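Local coordinates for protein Ala-tRNApro hydrolase ProX (Aeropyrum pernix, PDB 1WDV) that is probably an aminoacyl-tRNA deacylase, thought to hydrolyse alanine wrongly attached to proline tRNA, at residues T91-L103 against G123-S135. Residues are numbered along the deposited sequence; the frame is centred on the assembly and turned at random.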
loop_
_atom_site.group_PDB
_atom_site.type_symbol
_atom_site.label_atom_id
_atom_site.label_comp_id
_atom_site.label_asym_id
_atom_site.label_seq_id
_atom_site.Cartn_x
_atom_site.Cartn_y
_atom_site.Cartn_z
ATOM N N THR A 91 7.259 10.054 -0.933
ATOM C CA THR A 91 7.033 8.994 -1.911
ATOM C C THR A 91 7.014 9.457 -3.349
ATOM O O THR A 91 7.371 8.701 -4.255
ATOM C CB THR A 91 5.688 8.237 -1.696
ATOM O OG1 THR A 91 4.606 9.126 -1.949
ATOM C CG2 THR A 91 5.547 7.710 -0.264
ATOM N N GLY A 92 6.586 10.701 -3.549
ATOM C CA GLY A 92 6.469 11.239 -4.888
ATOM C C GLY A 92 5.130 10.887 -5.534
ATOM O O GLY A 92 4.934 11.105 -6.736
ATOM N N TYR A 93 4.207 10.323 -4.763
ATOM C CA TYR A 93 2.883 9.961 -5.294
ATOM C C TYR A 93 1.791 10.699 -4.534
ATOM O O TYR A 93 1.963 11.065 -3.381
ATOM C CB TYR A 93 2.654 8.468 -5.170
ATOM C CG TYR A 93 3.604 7.657 -6.018
ATOM C CD1 TYR A 93 4.767 7.094 -5.471
ATOM C CD2 TYR A 93 3.327 7.440 -7.347
ATOM C CE1 TYR A 93 5.620 6.313 -6.257
ATOM C CE2 TYR A 93 4.164 6.669 -8.131
ATOM C CZ TYR A 93 5.300 6.106 -7.589
ATOM O OH TYR A 93 6.086 5.314 -8.405
ATOM N N PRO A 94 0.630 10.889 -5.171
ATOM C CA PRO A 94 -0.456 11.604 -4.500
ATOM C C PRO A 94 -1.136 10.829 -3.374
ATOM O O PRO A 94 -1.224 9.609 -3.411
ATOM C CB PRO A 94 -1.386 11.964 -5.654
ATOM C CG PRO A 94 -1.198 10.841 -6.630
ATOM C CD PRO A 94 0.300 10.592 -6.581
ATOM N N VAL A 95 -1.599 11.571 -2.367
ATOM C CA VAL A 95 -2.254 11.011 -1.199
ATOM C C VAL A 95 -3.134 9.800 -1.486
ATOM O O VAL A 95 -2.982 8.764 -0.837
ATOM C CB VAL A 95 -3.097 12.106 -0.479
ATOM C CG1 VAL A 95 -3.961 11.475 0.612
ATOM C CG2 VAL A 95 -2.167 13.165 0.110
ATOM N N GLY A 96 -4.045 9.911 -2.446
ATOM C CA GLY A 96 -4.919 8.777 -2.748
ATOM C C GLY A 96 -4.433 7.768 -3.787
ATOM O O GLY A 96 -5.217 6.957 -4.320
ATOM N N GLY A 97 -3.141 7.776 -4.083
ATOM C CA GLY A 97 -2.656 6.839 -5.074
ATOM C C GLY A 97 -1.306 6.220 -4.773
ATOM O O GLY A 97 -0.631 5.744 -5.695
ATOM N N VAL A 98 -0.913 6.201 -3.501
ATOM C CA VAL A 98 0.400 5.651 -3.121
ATOM C C VAL A 98 0.469 4.167 -3.424
ATOM O O VAL A 98 -0.309 3.399 -2.882
ATOM C CB VAL A 98 0.674 5.876 -1.622
ATOM C CG1 VAL A 98 2.064 5.341 -1.210
ATOM C CG2 VAL A 98 0.623 7.386 -1.324
ATOM N N PRO A 99 1.383 3.749 -4.309
ATOM C CA PRO A 99 1.533 2.336 -4.667
ATOM C C PRO A 99 2.420 1.594 -3.669
ATOM O O PRO A 99 3.165 2.206 -2.919
ATOM C CB PRO A 99 2.167 2.394 -6.047
ATOM C CG PRO A 99 3.119 3.614 -5.889
ATOM C CD PRO A 99 2.313 4.606 -5.073
ATOM N N PRO A 100 2.353 0.246 -3.662
ATOM C CA PRO A 100 3.176 -0.556 -2.750
ATOM C C PRO A 100 4.520 -0.935 -3.390
ATOM O O PRO A 100 5.348 -1.624 -2.787
ATOM C CB PRO A 100 2.279 -1.777 -2.485
ATOM C CG PRO A 100 1.628 -1.983 -3.810
ATOM C CD PRO A 100 1.256 -0.562 -4.243
ATOM N N VAL A 101 4.737 -0.484 -4.620
ATOM C CA VAL A 101 5.982 -0.746 -5.333
ATOM C C VAL A 101 6.403 0.533 -6.044
ATOM O O VAL A 101 5.619 1.493 -6.138
ATOM C CB VAL A 101 5.813 -1.866 -6.394
ATOM C CG1 VAL A 101 5.442 -3.176 -5.717
ATOM C CG2 VAL A 101 4.754 -1.471 -7.440
ATOM N N ALA A 102 7.641 0.543 -6.533
ATOM C CA ALA A 102 8.184 1.700 -7.245
ATOM C C ALA A 102 8.252 2.968 -6.377
ATOM O O ALA A 102 8.120 4.116 -6.870
ATOM C CB ALA A 102 7.380 1.952 -8.529
ATOM N N LEU A 103 8.495 2.757 -5.084
ATOM C CA LEU A 103 8.677 3.853 -4.132
ATOM C C LEU A 103 10.199 4.067 -3.981
ATOM O O LEU A 103 11.002 3.213 -4.446
ATOM C CB LEU A 103 8.117 3.449 -2.756
ATOM C CG LEU A 103 6.623 3.145 -2.656
ATOM C CD1 LEU A 103 6.328 2.496 -1.310
ATOM C CD2 LEU A 103 5.841 4.461 -2.843
ATOM N N GLY A 123 -4.706 -1.946 -4.870
ATOM C CA GLY A 123 -3.999 -0.925 -4.114
ATOM C C GLY A 123 -3.804 0.376 -4.876
ATOM O O GLY A 123 -4.428 0.591 -5.922
ATOM N N GLY A 124 -2.957 1.252 -4.347
ATOM C CA GLY A 124 -2.729 2.523 -5.022
ATOM C C GLY A 124 -2.002 2.273 -6.330
ATOM O O GLY A 124 -1.044 1.502 -6.384
ATOM N N GLY A 125 -2.449 2.927 -7.400
ATOM C CA GLY A 125 -1.818 2.713 -8.689
ATOM C C GLY A 125 -0.830 3.776 -9.134
ATOM O O GLY A 125 -0.338 3.712 -10.264
ATOM N N GLY A 126 -0.546 4.751 -8.286
ATOM C CA GLY A 126 0.398 5.799 -8.669
ATOM C C GLY A 126 -0.232 7.139 -9.027
ATOM O O GLY A 126 0.475 8.148 -9.178
ATOM N N ARG A 127 -1.550 7.143 -9.193
ATOM C CA ARG A 127 -2.332 8.345 -9.513
ATOM C C ARG A 127 -3.622 8.207 -8.707
ATOM O O ARG A 127 -4.029 7.094 -8.360
ATOM C CB ARG A 127 -2.677 8.396 -11.000
ATOM C CG ARG A 127 -1.490 8.428 -11.945
ATOM C CD ARG A 127 -0.722 9.742 -11.865
ATOM N NE ARG A 127 0.383 9.778 -12.829
ATOM C CZ ARG A 127 1.301 10.742 -12.898
ATOM N NH1 ARG A 127 1.260 11.772 -12.055
ATOM N NH2 ARG A 127 2.268 10.672 -13.808
ATOM N N GLU A 128 -4.262 9.331 -8.415
ATOM C CA GLU A 128 -5.499 9.348 -7.642
ATOM C C GLU A 128 -6.605 8.514 -8.270
ATOM O O GLU A 128 -7.472 7.993 -7.562
ATOM C CB GLU A 128 -6.000 10.789 -7.487
ATOM C CG GLU A 128 -5.227 11.642 -6.495
ATOM C CD GLU A 128 -5.525 11.276 -5.044
ATOM O OE1 GLU A 128 -6.551 10.595 -4.800
ATOM O OE2 GLU A 128 -4.743 11.684 -4.147
ATOM N N ASN A 129 -6.589 8.392 -9.596
ATOM C CA ASN A 129 -7.625 7.642 -10.305
ATOM C C ASN A 129 -7.216 6.245 -10.769
ATOM O O ASN A 129 -7.919 5.618 -11.567
ATOM C CB ASN A 129 -8.087 8.449 -11.525
ATOM C CG ASN A 129 -7.041 8.505 -12.622
ATOM O OD1 ASN A 129 -5.856 8.272 -12.387
ATOM N ND2 ASN A 129 -7.471 8.840 -13.834
ATOM N N ALA A 130 -6.091 5.735 -10.275
ATOM C CA ALA A 130 -5.666 4.425 -10.736
ATOM C C ALA A 130 -5.489 3.476 -9.578
ATOM O O ALA A 130 -4.940 3.846 -8.542
ATOM C CB ALA A 130 -4.324 4.529 -11.519
ATOM N N LEU A 131 -6.005 2.265 -9.753
ATOM C CA LEU A 131 -5.861 1.223 -8.764
ATOM C C LEU A 131 -4.979 0.105 -9.325
ATOM O O LEU A 131 -5.096 -0.272 -10.491
ATOM C CB LEU A 131 -7.237 0.663 -8.391
ATOM C CG LEU A 131 -8.130 1.701 -7.698
ATOM C CD1 LEU A 131 -9.592 1.295 -7.885
ATOM C CD2 LEU A 131 -7.793 1.778 -6.218
ATOM N N LEU A 132 -4.088 -0.431 -8.492
ATOM C CA LEU A 132 -3.219 -1.517 -8.935
ATOM C C LEU A 132 -3.819 -2.848 -8.513
ATOM O O LEU A 132 -3.984 -3.108 -7.316
ATOM C CB LEU A 132 -1.839 -1.390 -8.280
ATOM C CG LEU A 132 -0.851 -2.554 -8.491
ATOM C CD1 LEU A 132 -0.473 -2.629 -9.963
ATOM C CD2 LEU A 132 0.391 -2.325 -7.620
ATOM N N GLU A 133 -4.155 -3.687 -9.491
ATOM C CA GLU A 133 -4.709 -5.001 -9.206
ATOM C C GLU A 133 -3.496 -5.918 -9.087
ATOM O O GLU A 133 -2.739 -6.083 -10.068
ATOM C CB GLU A 133 -5.588 -5.459 -10.359
ATOM C CG GLU A 133 -6.102 -6.877 -10.235
ATOM C CD GLU A 133 -6.741 -7.301 -11.550
ATOM O OE1 GLU A 133 -7.915 -6.966 -11.781
ATOM O OE2 GLU A 133 -6.048 -7.917 -12.380
ATOM N N PHE A 134 -3.295 -6.489 -7.898
ATOM C CA PHE A 134 -2.130 -7.358 -7.671
ATOM C C PHE A 134 -2.358 -8.484 -6.659
ATOM O O PHE A 134 -3.347 -8.523 -5.950
ATOM C CB PHE A 134 -0.930 -6.496 -7.206
ATOM C CG PHE A 134 -1.027 -5.988 -5.776
ATOM C CD1 PHE A 134 -0.404 -6.683 -4.727
ATOM C CD2 PHE A 134 -1.708 -4.800 -5.477
ATOM C CE1 PHE A 134 -0.464 -6.197 -3.417
ATOM C CE2 PHE A 134 -1.771 -4.303 -4.174
ATOM C CZ PHE A 134 -1.146 -5.006 -3.130
ATOM N N SER A 135 -1.393 -9.390 -6.591
ATOM C CA SER A 135 -1.456 -10.520 -5.661
ATOM C C SER A 135 -0.560 -10.223 -4.477
ATOM O O SER A 135 0.620 -9.967 -4.654
ATOM C CB SER A 135 -0.913 -11.782 -6.337
ATOM O OG SER A 135 -0.472 -12.715 -5.349
HETATM O O HOH W 1 -5.436 4.678 -6.076
#
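Gly96 N donates to Glu128 OE2 over 2.6 Å, with an N-H...O angle of 153°. The amide comes from above the carboxylate plane, 42° out of it, so the group lies partly over the Gly96 backbone. The first torsion of Glu128 puts CG beside its own backbone N, against CB and CG of the Pro94 ring, and a bend at chi2 (-74°) then turns the carboxylate onto Gly96. With an alanine here, Gly96 N would probably be left without its carboxylate mate and that side of the Pro94 ring without cover. A water donates to both Gly96 O and Ala130 O, joining the loop at Gly96 to the last residue of the type I turn Arg127-Ala130.

Deeper in, Gly126 N donates to Gly97 O over 2.8 Å. Close CA-H...O contacts lie beside it: Gly124 CA to Val98 O at 3.3 Å, and Pro99 CA to Gly124 O at 3.2 Å. A side chain on Gly124 would run into Val98 O, so the lack of one lets the backbones come this close. Gly124 O, buried here, has no hydrogen-bond partner in the model; Pro99 CA and CB and Pro100 CD lie against it.

Tyr93 takes Gly126 O at its ring edge, 3.5 Å from CD2, while Pro99 CD lies over one face, toward its rim, and Tyr93 OH bonds to Ala102 O. On the far flank, Pro100 CD packs 3.9 Å from Leu132 CD2, and Pro100 CG lies 4.1 Å from Phe134 CE2. Helix 4-12 also touches Pro99 and Leu132.

The contact thus docks the glycine- and proline-rich loop after helix 84-91 onto the connection between strands 121-124 and 130-134, glycine-rich at Gly123-Gly126; Gly96 to Pro100 has the Gly-X-X-X-Pro spacing, consistent with the GXXXP loop of the YbaK/ProX editing fold.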